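Local coordinates for protein aldose 1-epimerase (Caenorhabditis elegans, PDB 1LUR) that probably interconverts the alpha and beta anomers of aldose sugars such as galactose, at residues G13-A18 with L27-A32; G52-D57 with G288-H293; K68-V73 with A168-A173; S121-V126 with D142-V147; N151-E156 with I331-S336. One frame throughout, in Å; residues are numbered along the deposited sequence.

Contact 1 (G13-A18 with L27-A32); sequences GFIEIA and LLPFGA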
# COMPACT_ATOMS: atom_id res chain seq x y z
N GLY A 13 -10.11 6.68 -17.79
CA GLY A 13 -10.83 7.68 -17.02
C GLY A 13 -11.10 7.29 -15.58
O GLY A 13 -11.22 6.11 -15.25
N PHE A 14 -11.18 8.30 -14.71
CA PHE A 14 -11.43 8.06 -13.30
C PHE A 14 -12.77 7.35 -13.13
O PHE A 14 -13.72 7.62 -13.85
CB PHE A 14 -11.47 9.39 -12.54
CG PHE A 14 -10.12 10.04 -12.38
CD1 PHE A 14 -9.12 9.43 -11.63
CD2 PHE A 14 -9.86 11.27 -12.98
CE1 PHE A 14 -7.88 10.04 -11.47
CE2 PHE A 14 -8.62 11.89 -12.83
CZ PHE A 14 -7.62 11.27 -12.07
N ILE A 15 -12.82 6.42 -12.18
CA ILE A 15 -14.04 5.68 -11.92
C ILE A 15 -14.42 5.97 -10.47
O ILE A 15 -13.59 5.85 -9.57
CB ILE A 15 -13.82 4.16 -12.08
CG1 ILE A 15 -13.32 3.87 -13.50
CG2 ILE A 15 -15.11 3.42 -11.80
CD1 ILE A 15 -13.04 2.39 -13.76
N GLU A 16 -15.66 6.35 -10.25
CA GLU A 16 -16.12 6.66 -8.90
C GLU A 16 -17.10 5.66 -8.32
O GLU A 16 -17.96 5.12 -9.03
CB GLU A 16 -16.75 8.06 -8.87
CG GLU A 16 -15.76 9.19 -8.68
CD GLU A 16 -16.44 10.55 -8.63
OE1 GLU A 16 -17.41 10.72 -7.86
OE2 GLU A 16 -15.98 11.47 -9.35
N ILE A 17 -16.96 5.41 -7.03
CA ILE A 17 -17.83 4.48 -6.31
C ILE A 17 -18.15 5.18 -5.00
O ILE A 17 -17.38 6.03 -4.54
CB ILE A 17 -17.16 3.12 -6.01
CG1 ILE A 17 -15.93 3.31 -5.11
CG2 ILE A 17 -16.78 2.44 -7.30
CD1 ILE A 17 -15.33 2.00 -4.64
N ALA A 18 -19.27 4.85 -4.39
CA ALA A 18 -19.63 5.49 -3.13
C ALA A 18 -20.77 4.80 -2.41
O ALA A 18 -21.53 4.04 -3.01
CB ALA A 18 -20.00 6.95 -3.40
N LEU A 27 -11.22 5.61 -8.44
CA LEU A 27 -10.17 4.71 -8.90
C LEU A 27 -9.73 5.03 -10.33
O LEU A 27 -10.44 5.71 -11.07
CB LEU A 27 -10.64 3.26 -8.83
CG LEU A 27 -11.13 2.75 -7.47
CD1 LEU A 27 -10.10 3.09 -6.41
CD2 LEU A 27 -12.48 3.39 -7.12
N LEU A 28 -8.57 4.51 -10.71
CA LEU A 28 -8.01 4.72 -12.04
C LEU A 28 -7.48 3.38 -12.55
O LEU A 28 -6.68 2.73 -11.88
CB LEU A 28 -6.87 5.75 -11.97
CG LEU A 28 -6.26 6.26 -13.27
CD1 LEU A 28 -7.31 7.03 -14.08
CD2 LEU A 28 -5.09 7.18 -12.95
N PRO A 29 -7.93 2.96 -13.74
CA PRO A 29 -7.50 1.69 -14.34
C PRO A 29 -5.98 1.57 -14.37
O PRO A 29 -5.43 0.48 -14.19
CB PRO A 29 -8.10 1.75 -15.73
CG PRO A 29 -9.36 2.53 -15.52
CD PRO A 29 -8.90 3.65 -14.62
N PHE A 30 -5.31 2.69 -14.61
CA PHE A 30 -3.85 2.69 -14.67
C PHE A 30 -3.29 2.41 -13.29
O PHE A 30 -3.47 3.19 -12.35
CB PHE A 30 -3.32 4.03 -15.17
CG PHE A 30 -1.83 4.09 -15.26
CD1 PHE A 30 -1.15 3.33 -16.21
CD2 PHE A 30 -1.10 4.88 -14.39
CE1 PHE A 30 0.24 3.35 -16.28
CE2 PHE A 30 0.29 4.91 -14.45
CZ PHE A 30 0.96 4.15 -15.39
N GLY A 31 -2.59 1.28 -13.17
CA GLY A 31 -2.01 0.90 -11.91
C GLY A 31 -3.05 0.53 -10.86
O GLY A 31 -2.72 0.43 -9.68
N ALA A 32 -4.30 0.33 -11.30
CA ALA A 32 -5.39 -0.02 -10.38
C ALA A 32 -5.21 0.85 -9.14
O ALA A 32 -5.19 0.37 -8.01
CB ALA A 32 -5.31 -1.50 -10.01
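Leu27 and Ile15 face each other as an antiparallel hydrogen-bonded pair, and of all the residues here they bury the most surface between 13-18 and 27-32. Both bonds of the pair are short and nearly straight: Ile15 N lies 2.7 Å from Leu27 O and Leu27 N lies 2.6 Å from Ile15 O, each with an N-H...O angle close to 165°. Leu27 O takes a further approach from Phe14 CA at 3.4 Å, a CA-H...O contact, and sits near the plane of the Phe14 ring, at its edge.

Leu27 CG lies beside its own backbone N (chi1 -56°), and of its two branches CD2 does the touching. This methyl is 3.6 Å from Ile15 O and 4.0 Å from Ile17 CG1, the Leu27 and Ile17 side chains crossing at about a right angle. Ile15 CD1 comes to 4.1 Å from Pro29 CG, the two side chains at an oblique angle. Leu28, next in buried area, places its CD1 3.9 Å from Phe14 CD1, oblique to the ring. Pro29 ends the pairing: proline has no N-H to offer, and its CD lies 3.4 Å from Gly13 O. A type II turn follows from Pro29 to Ala32.

Strands 15-18 and 24-28 form a beta hairpin at one edge of a small antiparallel sheet, and the two sides of the contact have different neighbours. Phe14 and Leu28 rest on Ile56 of helix 56-61, whereas Ile15 and Leu27 lie against Phe124 of strand 121-129.

Contact 2 (G52-D57 with G288-H293); sequences GFDTID and GKKGEH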
# COMPACT_ATOMS: atom_id res chain seq x y z
N GLY A 52 -2.60 12.70 -4.33
CA GLY A 52 -2.87 12.34 -5.70
C GLY A 52 -2.65 13.47 -6.69
O GLY A 52 -1.86 14.38 -6.44
N PHE A 53 -3.35 13.40 -7.82
CA PHE A 53 -3.23 14.41 -8.85
C PHE A 53 -4.60 14.72 -9.44
O PHE A 53 -5.48 13.86 -9.45
CB PHE A 53 -2.29 13.92 -9.95
CG PHE A 53 -0.93 13.52 -9.43
CD1 PHE A 53 -0.05 14.48 -8.96
CD2 PHE A 53 -0.56 12.18 -9.39
CE1 PHE A 53 1.19 14.11 -8.44
CE2 PHE A 53 0.67 11.80 -8.87
CZ PHE A 53 1.56 12.76 -8.39
N ASP A 54 -4.77 15.94 -9.92
CA ASP A 54 -6.04 16.35 -10.50
C ASP A 54 -6.27 15.79 -11.91
O ASP A 54 -7.40 15.73 -12.38
CB ASP A 54 -6.13 17.89 -10.51
CG ASP A 54 -6.15 18.48 -9.10
OD1 ASP A 54 -5.98 19.71 -8.96
OD2 ASP A 54 -6.34 17.73 -8.12
N THR A 55 -5.20 15.36 -12.58
CA THR A 55 -5.32 14.81 -13.93
C THR A 55 -4.80 13.38 -14.05
O THR A 55 -3.95 12.95 -13.27
CB THR A 55 -4.57 15.67 -14.97
OG1 THR A 55 -3.16 15.47 -14.82
CG2 THR A 55 -4.88 17.15 -14.77
N ILE A 56 -5.30 12.66 -15.04
CA ILE A 56 -4.90 11.28 -15.28
C ILE A 56 -3.44 11.18 -15.71
O ILE A 56 -2.69 10.33 -15.22
CB ILE A 56 -5.76 10.63 -16.38
CG1 ILE A 56 -7.20 10.49 -15.89
CG2 ILE A 56 -5.18 9.28 -16.78
CD1 ILE A 56 -8.15 9.88 -16.91
N ASP A 57 -3.03 12.04 -16.64
CA ASP A 57 -1.66 12.01 -17.11
C ASP A 57 -0.65 12.19 -15.99
O ASP A 57 0.41 11.55 -15.99
CB ASP A 57 -1.46 13.09 -18.18
CG ASP A 57 -0.41 12.69 -19.21
OD1 ASP A 57 0.78 12.61 -18.84
OD2 ASP A 57 -0.79 12.45 -20.37
N GLY A 288 0.76 18.01 -6.36
CA GLY A 288 -0.45 17.22 -6.28
C GLY A 288 -1.76 17.95 -6.48
O GLY A 288 -1.82 18.98 -7.15
N LYS A 289 -2.82 17.40 -5.89
CA LYS A 289 -4.16 17.96 -5.97
C LYS A 289 -4.20 19.44 -5.59
O LYS A 289 -3.40 19.90 -4.77
CB LYS A 289 -5.10 17.19 -5.03
CG LYS A 289 -5.08 15.68 -5.20
CD LYS A 289 -5.98 15.00 -4.17
CE LYS A 289 -5.93 13.48 -4.29
NZ LYS A 289 -6.34 13.02 -5.64
N LYS A 290 -5.13 20.17 -6.19
CA LYS A 290 -5.29 21.60 -5.94
C LYS A 290 -4.03 22.37 -6.34
O LYS A 290 -3.88 23.54 -6.00
CB LYS A 290 -5.57 21.85 -4.45
CG LYS A 290 -6.75 21.09 -3.86
CD LYS A 290 -8.07 21.85 -4.00
CE LYS A 290 -8.52 21.93 -5.45
NZ LYS A 290 -8.77 20.57 -6.02
N GLY A 291 -3.14 21.70 -7.06
CA GLY A 291 -1.91 22.35 -7.47
C GLY A 291 -0.97 22.47 -6.29
O GLY A 291 0.04 23.16 -6.34
N GLU A 292 -1.33 21.78 -5.21
CA GLU A 292 -0.55 21.78 -3.97
C GLU A 292 0.84 21.18 -4.16
O GLU A 292 1.04 20.29 -5.00
CB GLU A 292 -1.30 21.00 -2.89
CG GLU A 292 -0.71 21.14 -1.50
CD GLU A 292 -1.38 20.23 -0.50
OE1 GLU A 292 -2.59 19.95 -0.67
OE2 GLU A 292 -0.71 19.81 0.47
N HIS A 293 1.79 21.66 -3.37
CA HIS A 293 3.17 21.19 -3.42
C HIS A 293 3.45 20.28 -2.23
O HIS A 293 3.72 20.75 -1.12
CB HIS A 293 4.12 22.39 -3.37
CG HIS A 293 5.55 22.02 -3.13
ND1 HIS A 293 6.46 22.89 -2.56
CD2 HIS A 293 6.24 20.88 -3.39
CE1 HIS A 293 7.64 22.30 -2.48
NE2 HIS A 293 7.53 21.08 -2.97
O HOH W 1 -7.88 13.51 -8.06
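Lys289 packs its side chain, extended as far as CE, against Gly52, and this is the tight part of the contact. CE comes within 3.4 Å of Gly52 N. The bend at the last torsion (chi4 -58°) then sets NZ 3.5 Å from Gly52 CA, a place left open because the glycine has no CB. There NZ bonds to Ala35 O and more weakly to a water, which in turn donates to Phe53 O at 2.8 Å. The direct backbone bond is weak, Lys289 N to Gly52 O at 3.2 Å and 122°; Lys289 N also bonds to Tyr294 OH. Beside it, Phe53 CD1 touches Gly288 CA at 3.9 Å.

The solvent side is held by one carboxylate. Asp54 OD1 accepts from Lys290 N at 2.9 Å, on its syn side and 20° out of the carboxylate plane, while OD2 takes a weaker share of the same N-H at 3.3 Å. The charged end of Lys290 adds no salt bridge, since its NZ stays 4.1 Å from Asp54 OD1; any attraction between them is probably modest.

The contact joins two loop segments far apart in sequence. Residues 288-293 connect strand 286-287 to strand 293-294. The other segment leads into helix 56-61, with Thr55 at the N-cap. Phe53 meets Phe59 of that helix edge-to-face, and through Ala35 the lysine also reaches strand 33-40.

Contact 3 (K68-V73 with A168-A173); sequences KTVGRV and ALTNHA
His172 N donates to Lys68 O at 2.7 Å, the first of four backbone bonds that join 68-73 to 168-173 in antiparallel fashion. Val70 and Thr170 form the hydrogen-bonded pair, firm from Val70 N to Thr170 O at 2.9 Å but weak in return, with Thr170 N 3.3 Å from Val70 O. Past a cis peptide before Arg72, Ala168 N finds Arg72 O at 2.8 Å.

Val70 and His172 lie side by side. Val70 CG2, anti to the carbonyl carbon, is 3.9 Å from His172 CB and near the imidazole plane, at its edge. Leu169 CD2 lies 3.7 Å from Gly71 CA, where the glycine has no CB to contest the space. On the Thr69 and Asn171 face a water donates to Thr69 OG1 at 2.7 Å and accepts a weak bond from Asn171 ND2. Asn171 OD1 closes an Asx turn with Ala173 N, the donor 49° above the carbonyl plane.

Farther out, Thr170 OG1 bonds to Pro304 O, Thr69 OG1 to Ala32 O, and Arg72 forms a salt bridge with Asp133. The His172 ring meets those of Tyr174 and His101. Aldose 1-epimerases use a histidine and a glutamate as acid and base; His172 touching Glu303 is consistent with that site.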
# COMPACT_ATOMS: atom_id res chain seq x y z
N LYS A 68 -1.15 3.57 -5.96
CA LYS A 68 -1.12 2.42 -6.84
C LYS A 68 -1.22 1.05 -6.18
O LYS A 68 -1.01 0.89 -4.97
CB LYS A 68 0.18 2.40 -7.65
CG LYS A 68 0.47 3.61 -8.51
CD LYS A 68 1.85 3.43 -9.16
CE LYS A 68 2.20 4.58 -10.11
NZ LYS A 68 1.39 4.56 -11.35
N THR A 69 -1.57 0.06 -7.00
CA THR A 69 -1.68 -1.32 -6.54
C THR A 69 -0.27 -1.73 -6.99
O THR A 69 0.03 -1.68 -8.18
CB THR A 69 -2.67 -2.17 -7.34
OG1 THR A 69 -4.00 -1.88 -6.92
CG2 THR A 69 -2.37 -3.65 -7.12
N VAL A 70 0.58 -2.12 -6.04
CA VAL A 70 1.95 -2.52 -6.36
C VAL A 70 2.18 -4.03 -6.46
O VAL A 70 1.64 -4.80 -5.66
CB VAL A 70 2.93 -1.95 -5.31
CG1 VAL A 70 4.34 -2.44 -5.59
CG2 VAL A 70 2.88 -0.42 -5.33
N GLY A 71 2.98 -4.41 -7.44
CA GLY A 71 3.32 -5.81 -7.68
C GLY A 71 4.31 -5.90 -8.83
O GLY A 71 4.63 -4.85 -9.41
N ARG A 72 4.75 -7.10 -9.22
CA ARG A 72 4.33 -8.35 -8.60
C ARG A 72 4.89 -8.61 -7.22
O ARG A 72 4.42 -9.51 -6.52
CB ARG A 72 4.65 -9.53 -9.51
CG ARG A 72 3.67 -9.66 -10.68
CD ARG A 72 3.76 -11.01 -11.36
NE ARG A 72 4.89 -11.09 -12.27
CZ ARG A 72 5.40 -12.24 -12.71
NH1 ARG A 72 4.88 -13.40 -12.31
NH2 ARG A 72 6.42 -12.22 -13.57
N VAL A 73 5.91 -7.86 -6.83
CA VAL A 73 6.50 -8.03 -5.51
C VAL A 73 6.70 -6.64 -4.95
O VAL A 73 7.53 -5.86 -5.44
CB VAL A 73 7.84 -8.77 -5.56
CG1 VAL A 73 8.48 -8.77 -4.17
CG2 VAL A 73 7.61 -10.20 -6.04
N ALA A 168 3.50 -10.79 -4.23
CA ALA A 168 3.31 -10.15 -2.94
C ALA A 168 2.90 -8.73 -3.26
O ALA A 168 3.74 -7.89 -3.60
CB ALA A 168 4.61 -10.19 -2.15
N LEU A 169 1.60 -8.46 -3.17
CA LEU A 169 1.09 -7.14 -3.47
C LEU A 169 0.82 -6.25 -2.26
O LEU A 169 0.97 -6.66 -1.11
CB LEU A 169 -0.23 -7.27 -4.23
CG LEU A 169 -0.34 -8.37 -5.30
CD1 LEU A 169 -1.79 -8.49 -5.76
CD2 LEU A 169 0.57 -8.03 -6.48
N THR A 170 0.42 -5.02 -2.57
CA THR A 170 0.08 -4.01 -1.58
C THR A 170 -0.58 -2.84 -2.28
O THR A 170 -0.66 -2.81 -3.52
CB THR A 170 1.28 -3.47 -0.76
OG1 THR A 170 0.76 -2.83 0.42
CG2 THR A 170 2.09 -2.44 -1.55
N ASN A 171 -1.10 -1.91 -1.49
CA ASN A 171 -1.76 -0.70 -2.00
C ASN A 171 -0.87 0.42 -1.51
O ASN A 171 -0.55 0.49 -0.32
CB ASN A 171 -3.17 -0.55 -1.45
CG ASN A 171 -3.80 0.77 -1.83
OD1 ASN A 171 -3.62 1.77 -1.14
ND2 ASN A 171 -4.50 0.78 -2.96
N HIS A 172 -0.47 1.31 -2.40
CA HIS A 172 0.41 2.40 -2.02
C HIS A 172 -0.21 3.78 -1.82
O HIS A 172 0.38 4.79 -2.21
CB HIS A 172 1.55 2.50 -3.04
CG HIS A 172 2.86 2.95 -2.45
ND1 HIS A 172 3.03 4.20 -1.89
CD2 HIS A 172 4.04 2.30 -2.32
CE1 HIS A 172 4.27 4.30 -1.44
NE2 HIS A 172 4.91 3.17 -1.69
N ALA A 173 -1.39 3.84 -1.20
CA ALA A 173 -2.03 5.14 -0.98
C ALA A 173 -1.35 5.90 0.15
O ALA A 173 -1.00 5.32 1.18
CB ALA A 173 -3.51 4.93 -0.65
O HOH W 2 -4.73 -2.19 -4.38

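Contact 4 (S121-V126 with D142-V147); sequences SVSFSV and DVTYTV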
# COMPACT_ATOMS: atom_id res chain seq x y z
N SER A 121 -18.69 -0.46 -6.19
CA SER A 121 -17.55 -1.36 -6.35
C SER A 121 -16.98 -1.35 -7.77
O SER A 121 -17.68 -1.03 -8.73
CB SER A 121 -17.97 -2.78 -5.96
OG SER A 121 -16.90 -3.71 -6.10
N VAL A 122 -15.71 -1.72 -7.89
CA VAL A 122 -15.04 -1.77 -9.18
C VAL A 122 -13.91 -2.80 -9.08
O VAL A 122 -13.20 -2.85 -8.08
CB VAL A 122 -14.44 -0.39 -9.59
CG1 VAL A 122 -13.42 0.06 -8.55
CG2 VAL A 122 -13.80 -0.49 -10.97
N SER A 123 -13.77 -3.63 -10.11
CA SER A 123 -12.73 -4.64 -10.12
C SER A 123 -11.85 -4.46 -11.34
O SER A 123 -12.33 -4.13 -12.43
CB SER A 123 -13.33 -6.05 -10.14
OG SER A 123 -14.11 -6.29 -8.98
N PHE A 124 -10.54 -4.64 -11.15
CA PHE A 124 -9.56 -4.50 -12.22
C PHE A 124 -8.82 -5.82 -12.36
O PHE A 124 -8.66 -6.56 -11.39
CB PHE A 124 -8.52 -3.43 -11.88
CG PHE A 124 -9.10 -2.06 -11.65
CD1 PHE A 124 -9.19 -1.54 -10.37
CD2 PHE A 124 -9.54 -1.29 -12.72
CE1 PHE A 124 -9.69 -0.26 -10.15
CE2 PHE A 124 -10.05 -0.01 -12.52
CZ PHE A 124 -10.12 0.51 -11.23
N SER A 125 -8.35 -6.12 -13.56
CA SER A 125 -7.63 -7.36 -13.78
C SER A 125 -6.45 -7.07 -14.70
O SER A 125 -6.49 -6.13 -15.49
CB SER A 125 -8.53 -8.42 -14.41
OG SER A 125 -7.86 -9.67 -14.47
N VAL A 126 -5.40 -7.87 -14.58
CA VAL A 126 -4.21 -7.70 -15.40
C VAL A 126 -3.36 -8.96 -15.35
O VAL A 126 -3.41 -9.72 -14.37
CB VAL A 126 -3.35 -6.50 -14.92
CG1 VAL A 126 -2.67 -6.84 -13.60
CG2 VAL A 126 -2.33 -6.13 -15.99
N ASP A 142 -6.39 -9.85 -10.03
CA ASP A 142 -7.66 -9.13 -9.96
C ASP A 142 -7.73 -8.39 -8.63
O ASP A 142 -7.52 -8.98 -7.57
CB ASP A 142 -8.83 -10.11 -10.09
CG ASP A 142 -9.09 -10.51 -11.52
OD1 ASP A 142 -8.16 -11.03 -12.19
OD2 ASP A 142 -10.24 -10.31 -12.00
N VAL A 143 -8.00 -7.09 -8.70
CA VAL A 143 -8.10 -6.25 -7.52
C VAL A 143 -9.46 -5.56 -7.49
O VAL A 143 -9.90 -5.00 -8.50
CB VAL A 143 -6.99 -5.18 -7.51
CG1 VAL A 143 -7.32 -4.09 -6.50
CG2 VAL A 143 -5.66 -5.83 -7.19
N THR A 144 -10.11 -5.61 -6.34
CA THR A 144 -11.42 -4.98 -6.20
C THR A 144 -11.47 -3.96 -5.08
O THR A 144 -10.88 -4.16 -4.02
CB THR A 144 -12.52 -6.04 -5.92
OG1 THR A 144 -12.53 -7.02 -6.96
CG2 THR A 144 -13.91 -5.37 -5.85
N TYR A 145 -12.14 -2.84 -5.35
CA TYR A 145 -12.30 -1.78 -4.38
C TYR A 145 -13.81 -1.72 -4.16
O TYR A 145 -14.57 -1.63 -5.12
CB TYR A 145 -11.83 -0.43 -4.92
CG TYR A 145 -10.34 -0.27 -5.04
CD1 TYR A 145 -9.69 -0.56 -6.24
CD2 TYR A 145 -9.59 0.25 -3.99
CE1 TYR A 145 -8.33 -0.33 -6.39
CE2 TYR A 145 -8.22 0.49 -4.13
CZ TYR A 145 -7.60 0.20 -5.34
OH TYR A 145 -6.26 0.48 -5.51
N THR A 146 -14.23 -1.77 -2.90
CA THR A 146 -15.65 -1.73 -2.58
C THR A 146 -15.89 -0.87 -1.34
O THR A 146 -15.11 -0.89 -0.40
CB THR A 146 -16.18 -3.15 -2.29
OG1 THR A 146 -15.98 -3.98 -3.44
CG2 THR A 146 -17.67 -3.11 -1.94
N VAL A 147 -16.96 -0.08 -1.37
CA VAL A 147 -17.30 0.77 -0.24
C VAL A 147 -18.65 0.25 0.24
O VAL A 147 -19.46 -0.18 -0.58
CB VAL A 147 -17.44 2.25 -0.64
CG1 VAL A 147 -16.07 2.85 -0.91
CG2 VAL A 147 -18.33 2.37 -1.87
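Neighbouring antiparallel strands 121-129 and 138-147 of the large sheet pair here from Ser121 with Thr146 to Ser125 with Asp142, their axes 165° apart. The hydrogen-bonded pairs, Val122 with Tyr145 and Phe124 with Val143, each carry two backbone bonds; the shortest runs from Phe124 N to Val143 O at 2.7 Å.

The non-hydrogen-bonded pairs put a row of hydroxyls on one face. Ser121 OG and Thr146 OG1 are bonded at 2.8 Å, and Ser123 OG and Thr144 OG1 at 2.7 Å. Thr144 CG2, anti to its backbone N, lies between Ser123 OG and Ser121 OG, at 3.3 and 3.4 Å. At the end of the row Ser125 OG donates to Asp142 OD1 at 2.7 Å, from above the carboxylate plane and 49° out of it. Lys140 forms a salt bridge with the same oxygen, which probably steadies its negative charge.

The other face is largely apolar. Tyr145 CD1 meets the edge of the Phe124 ring, in its plane, 3.9 Å from Phe124 CE1, and the two side chains cross obliquely. Val122 CG1 lies alongside Tyr145 CB at 4.0 Å. Beyond them Leu27 of strand 24-28 packs on all three, and Tyr145 OH bonds to Ala32 O.

One face thus packs on strand 24-28 and the other carries hydroxyls, as in an outer sheet of the antiparallel beta-sandwich of the galactose mutarotase family.

Contact 5 (N151-E156 with I331-S336); sequences NQLIIE and IVYTFS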
# COMPACT_ATOMS: atom_id res chain seq x y z
N ASN A 151 -19.18 2.34 6.21
CA ASN A 151 -18.15 3.35 5.95
C ASN A 151 -16.78 2.71 5.82
O ASN A 151 -15.78 3.24 6.32
CB ASN A 151 -18.11 4.42 7.04
CG ASN A 151 -19.29 5.36 6.97
OD1 ASN A 151 -19.70 5.76 5.88
ND2 ASN A 151 -19.82 5.73 8.13
N GLN A 152 -16.75 1.57 5.15
CA GLN A 152 -15.50 0.86 4.95
C GLN A 152 -15.11 0.79 3.48
O GLN A 152 -15.97 0.74 2.59
CB GLN A 152 -15.61 -0.58 5.46
CG GLN A 152 -16.06 -0.73 6.89
CD GLN A 152 -16.13 -2.18 7.29
OE1 GLN A 152 -16.69 -3.01 6.57
NE2 GLN A 152 -15.57 -2.51 8.46
N LEU A 153 -13.81 0.79 3.24
CA LEU A 153 -13.27 0.70 1.90
C LEU A 153 -12.60 -0.67 1.98
O LEU A 153 -11.72 -0.88 2.82
CB LEU A 153 -12.21 1.77 1.62
CG LEU A 153 -11.40 1.49 0.34
CD1 LEU A 153 -12.31 1.55 -0.88
CD2 LEU A 153 -10.28 2.52 0.22
N ILE A 154 -13.05 -1.60 1.16
CA ILE A 154 -12.48 -2.93 1.16
C ILE A 154 -11.65 -3.16 -0.10
O ILE A 154 -12.14 -2.94 -1.22
CB ILE A 154 -13.57 -4.02 1.22
CG1 ILE A 154 -14.32 -3.93 2.55
CG2 ILE A 154 -12.96 -5.40 1.03
CD1 ILE A 154 -15.52 -4.84 2.64
N ILE A 155 -10.40 -3.57 0.08
CA ILE A 155 -9.53 -3.83 -1.04
C ILE A 155 -9.24 -5.32 -1.02
O ILE A 155 -8.73 -5.85 -0.04
CB ILE A 155 -8.17 -3.11 -0.96
CG1 ILE A 155 -8.35 -1.59 -0.90
CG2 ILE A 155 -7.32 -3.46 -2.18
CD1 ILE A 155 -7.03 -0.82 -0.89
N GLU A 156 -9.59 -6.00 -2.11
CA GLU A 156 -9.35 -7.43 -2.20
C GLU A 156 -8.28 -7.64 -3.24
O GLU A 156 -8.28 -6.99 -4.28
CB GLU A 156 -10.61 -8.16 -2.65
CG GLU A 156 -11.73 -8.15 -1.64
CD GLU A 156 -13.02 -8.62 -2.26
OE1 GLU A 156 -13.07 -9.77 -2.77
OE2 GLU A 156 -13.99 -7.83 -2.25
N ILE A 331 -7.80 -5.99 2.63
CA ILE A 331 -7.48 -4.87 3.50
C ILE A 331 -8.79 -4.14 3.71
O ILE A 331 -9.45 -3.76 2.74
CB ILE A 331 -6.50 -3.89 2.82
CG1 ILE A 331 -5.25 -4.63 2.33
CG2 ILE A 331 -6.09 -2.82 3.80
CD1 ILE A 331 -4.32 -3.77 1.49
N VAL A 332 -9.18 -3.95 4.97
CA VAL A 332 -10.42 -3.25 5.26
C VAL A 332 -10.14 -1.94 5.98
O VAL A 332 -9.60 -1.94 7.09
CB VAL A 332 -11.36 -4.11 6.14
CG1 VAL A 332 -12.69 -3.37 6.36
CG2 VAL A 332 -11.61 -5.45 5.46
N TYR A 333 -10.48 -0.82 5.33
CA TYR A 333 -10.28 0.50 5.91
C TYR A 333 -11.63 0.99 6.43
O TYR A 333 -12.59 1.07 5.66
CB TYR A 333 -9.78 1.51 4.87
CG TYR A 333 -8.50 1.16 4.17
CD1 TYR A 333 -8.46 0.15 3.21
CD2 TYR A 333 -7.32 1.85 4.45
CE1 TYR A 333 -7.29 -0.15 2.53
CE2 TYR A 333 -6.14 1.56 3.78
CZ TYR A 333 -6.13 0.56 2.82
OH TYR A 333 -4.96 0.26 2.15
N THR A 334 -11.70 1.31 7.71
CA THR A 334 -12.95 1.81 8.29
C THR A 334 -12.75 3.27 8.65
O THR A 334 -11.81 3.61 9.37
CB THR A 334 -13.34 1.04 9.56
OG1 THR A 334 -13.55 -0.34 9.25
CG2 THR A 334 -14.63 1.61 10.15
N PHE A 335 -13.63 4.12 8.14
CA PHE A 335 -13.55 5.55 8.42
C PHE A 335 -14.61 5.95 9.44
O PHE A 335 -15.76 5.53 9.35
CB PHE A 335 -13.73 6.34 7.12
CG PHE A 335 -12.75 5.97 6.05
CD1 PHE A 335 -13.04 4.97 5.13
CD2 PHE A 335 -11.49 6.57 6.00
CE1 PHE A 335 -12.11 4.57 4.17
CE2 PHE A 335 -10.55 6.19 5.05
CZ PHE A 335 -10.86 5.18 4.14
N SER A 336 -14.20 6.75 10.42
CA SER A 336 -15.10 7.20 11.47
C SER A 336 -14.61 8.52 12.05
O SER A 336 -13.78 9.21 11.46
CB SER A 336 -15.17 6.16 12.58
OG SER A 336 -13.90 6.02 13.20
O HOH W 3 -18.29 5.35 10.55
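Ile155 and Tyr333 meet in the apolar centre, where Ile155 CD1 approaches Tyr333 CE1 to 3.5 Å, oblique to the ring. On the same face Leu153 CB lies 4.1 Å from Tyr333 CB and in the plane of the Phe335 ring, 3.8 Å from Phe335 CE1 at its edge. Both aromatic side chains have CG beside the backbone N (chi1 -58° for Tyr333, -56° for Phe335). Tyr333 CD1 lies 3.4 Å from Leu153 O, which is in the ring plane and also accepts Tyr333 N.

Paired backbone bonds run through Leu153 with Tyr333 and Ile155 with Ile331, the shortest from Leu153 N to Tyr333 O at 2.7 Å. On the other face, with Gln152 and Thr334, Ile154 CG1 and Val332 CG1 lie side by side at 4.2 Å.

Polarity rises toward Asn151. Gln152 NE2 donates to Thr334 OG1 at 3.1 Å, while its OE1 is held by Asn148. At the edge, Phe335 N reaches Asn151 O at 3.0 Å in an almost straight bond, and a water bridges Asn151 ND2 to Phe335 O. Asn151 OD1 has a partner in Asn19.

Leu153 and Phe335 pack on Leu37 of strand 33-40, and Ile155 and Tyr333 on Asn171 of strand 170-175. Strands 152-160 and 327-337, adjacent yet distant in sequence, thus present one face to other sheets, as in the layered antiparallel beta-sandwich of the mutarotase fold.

How the contacts relate
From the N terminus, contact 1 closes a short hairpin loop before any other contact opens. Contact 2 then opens a span of over 200 residues, within which contact 3 is nested; contact 4 is nested in turn inside the loop of contact 3. Contact 5 opens after contact 4 has closed, crosses both 2 and 3, and brings strand 327-337 beside 152-160. Contacts 4 and 5 share the large sheet, joined where Thr146 O meets Ile154 N at 2.7 Å. Contact 1, in the four-stranded sheet, touches contact 3 of the seven-stranded and contact 4 of the nine-stranded sheet through the turn at its end. Contact 2 leans on contact 1 at the start of helix 56-61.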